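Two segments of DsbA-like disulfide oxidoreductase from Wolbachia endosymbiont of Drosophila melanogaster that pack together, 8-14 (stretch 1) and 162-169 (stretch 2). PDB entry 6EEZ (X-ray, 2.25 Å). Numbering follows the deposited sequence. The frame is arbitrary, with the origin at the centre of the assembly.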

# COMPACT_ATOMS: atom_id res chain seq x y z
N VAL A 8 -2.81 -12.38 -19.87
CA VAL A 8 -2.42 -10.99 -20.15
C VAL A 8 -1.93 -10.31 -18.89
O VAL A 8 -0.92 -9.60 -18.91
CB VAL A 8 -3.58 -10.18 -20.77
CG1 VAL A 8 -3.28 -8.68 -20.74
CG2 VAL A 8 -3.86 -10.64 -22.22
N THR A 9 -2.64 -10.53 -17.79
CA THR A 9 -2.24 -9.95 -16.50
C THR A 9 -0.81 -10.37 -16.11
O THR A 9 0.01 -9.55 -15.70
CB THR A 9 -3.21 -10.36 -15.36
OG1 THR A 9 -4.51 -9.83 -15.61
CG2 THR A 9 -2.73 -9.82 -14.05
N LYS A 10 -0.54 -11.66 -16.27
CA LYS A 10 0.79 -12.19 -16.04
C LYS A 10 1.86 -11.50 -16.92
O LYS A 10 2.92 -11.10 -16.40
CB LYS A 10 0.75 -13.69 -16.29
CG LYS A 10 2.07 -14.37 -16.15
CD LYS A 10 1.88 -15.87 -16.18
CE LYS A 10 3.22 -16.59 -16.16
NZ LYS A 10 3.91 -16.48 -17.49
N SER A 11 1.59 -11.33 -18.23
CA SER A 11 2.50 -10.60 -19.11
C SER A 11 2.70 -9.14 -18.65
O SER A 11 3.82 -8.63 -18.67
CB SER A 11 1.99 -10.62 -20.56
OG SER A 11 2.02 -11.94 -21.12
N LYS A 12 1.63 -8.46 -18.23
CA LYS A 12 1.76 -7.07 -17.77
C LYS A 12 2.62 -7.00 -16.51
O LYS A 12 3.49 -6.14 -16.39
CB LYS A 12 0.40 -6.41 -17.49
CG LYS A 12 -0.44 -6.05 -18.72
CD LYS A 12 -1.72 -5.26 -18.32
CE LYS A 12 -2.43 -4.70 -19.53
NZ LYS A 12 -3.84 -4.37 -19.18
N ILE A 13 2.38 -7.90 -15.56
CA ILE A 13 3.18 -7.94 -14.34
C ILE A 13 4.66 -8.13 -14.71
O ILE A 13 5.51 -7.39 -14.22
CB ILE A 13 2.67 -9.04 -13.36
CG1 ILE A 13 1.32 -8.62 -12.78
CG2 ILE A 13 3.66 -9.28 -12.19
CD1 ILE A 13 0.60 -9.69 -11.96
N SER A 14 4.99 -9.04 -15.63
CA SER A 14 6.38 -9.14 -16.09
C SER A 14 6.88 -7.83 -16.71
O SER A 14 8.02 -7.43 -16.45
CB SER A 14 6.55 -10.28 -17.11
OG SER A 14 6.30 -11.53 -16.50
N LEU A 162 -4.58 -6.09 -5.28
CA LEU A 162 -3.40 -6.74 -4.75
C LEU A 162 -2.76 -7.70 -5.76
O LEU A 162 -3.41 -8.59 -6.33
CB LEU A 162 -3.76 -7.48 -3.46
CG LEU A 162 -2.66 -8.25 -2.71
CD1 LEU A 162 -1.59 -7.29 -2.24
CD2 LEU A 162 -3.25 -9.00 -1.52
N ILE A 163 -1.48 -7.50 -5.97
CA ILE A 163 -0.67 -8.39 -6.77
C ILE A 163 0.07 -9.35 -5.89
O ILE A 163 0.77 -8.94 -4.97
CB ILE A 163 0.35 -7.60 -7.61
CG1 ILE A 163 -0.36 -6.65 -8.54
CG2 ILE A 163 1.28 -8.57 -8.37
CD1 ILE A 163 0.61 -5.74 -9.30
N ILE A 164 -0.09 -10.63 -6.15
CA ILE A 164 0.79 -11.64 -5.56
C ILE A 164 1.35 -12.52 -6.68
O ILE A 164 0.59 -13.18 -7.37
CB ILE A 164 0.05 -12.54 -4.56
CG1 ILE A 164 -0.70 -11.71 -3.51
CG2 ILE A 164 1.02 -13.49 -3.91
CD1 ILE A 164 -1.60 -12.57 -2.57
N GLY A 165 2.67 -12.54 -6.82
CA GLY A 165 3.32 -13.36 -7.82
C GLY A 165 2.91 -12.90 -9.22
O GLY A 165 3.18 -11.75 -9.58
N ASP A 166 2.22 -13.76 -9.96
CA ASP A 166 1.77 -13.44 -11.32
C ASP A 166 0.27 -13.21 -11.37
O ASP A 166 -0.32 -13.20 -12.47
CB ASP A 166 2.17 -14.55 -12.30
CG ASP A 166 1.62 -15.91 -11.91
OD1 ASP A 166 1.04 -16.03 -10.81
OD2 ASP A 166 1.79 -16.87 -12.71
N SER A 167 -0.33 -13.00 -10.20
CA SER A 167 -1.77 -12.83 -10.06
C SER A 167 -2.18 -11.45 -9.56
O SER A 167 -1.45 -10.78 -8.84
CB SER A 167 -2.33 -13.88 -9.11
OG SER A 167 -2.14 -15.17 -9.65
N LEU A 168 -3.38 -11.03 -9.93
CA LEU A 168 -3.85 -9.71 -9.53
C LEU A 168 -5.26 -9.88 -9.03
O LEU A 168 -6.13 -10.35 -9.76
CB LEU A 168 -3.74 -8.72 -10.70
CG LEU A 168 -3.82 -7.22 -10.38
CD1 LEU A 168 -3.20 -6.36 -11.48
CD2 LEU A 168 -5.22 -6.85 -10.18
N PHE A 169 -5.45 -9.54 -7.75
CA PHE A 169 -6.74 -9.65 -7.06
C PHE A 169 -7.36 -8.27 -6.88
O PHE A 169 -6.73 -7.38 -6.35
CB PHE A 169 -6.55 -10.32 -5.70
CG PHE A 169 -6.01 -11.72 -5.79
CD1 PHE A 169 -6.86 -12.79 -6.00
CD2 PHE A 169 -4.66 -11.95 -5.67
CE1 PHE A 169 -6.36 -14.07 -6.09
CE2 PHE A 169 -4.15 -13.23 -5.75
CZ PHE A 169 -5.01 -14.29 -5.96

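A helix can pack against a β-hairpin without a single hydrogen bond passing between them, and this pair of segments illustrates how. The hairpin is closed by a type II' turn from Ile 164 to Ser 167, whose backbones bond to each other in both directions (N to O, 3.0 Å each way). Ile 13 packs against the backbone of this turn.

Ile 13 does most of the covering. Its CA-to-CB bond points toward the hairpin, and with chi1 in m and chi2 in t the side chain extends so that CD1 lies 3.6 Å from C of Asp 166 and 3.8 Å from CG2 of Ile 163, while its CG2 rests 3.6 Å from O of Gly 165. A branched, wholly apolar residue suits this buried position. Gly 165 adopts a positive phi, a conformation that glycine accommodates readily.

Asp 166 contributes the largest area from the hairpin, yet not through a charge pair: its OD2 meets the aliphatic CD of Lys 10 at 3.6 Å, and the all-trans start of that lysine chain carries its end away, as befits an exposed residue. One turn before Ile 13, Thr 9 places CG2 3.7 Å from CB of Leu 168, while its OG1 is hydrogen-bonded elsewhere in the structure.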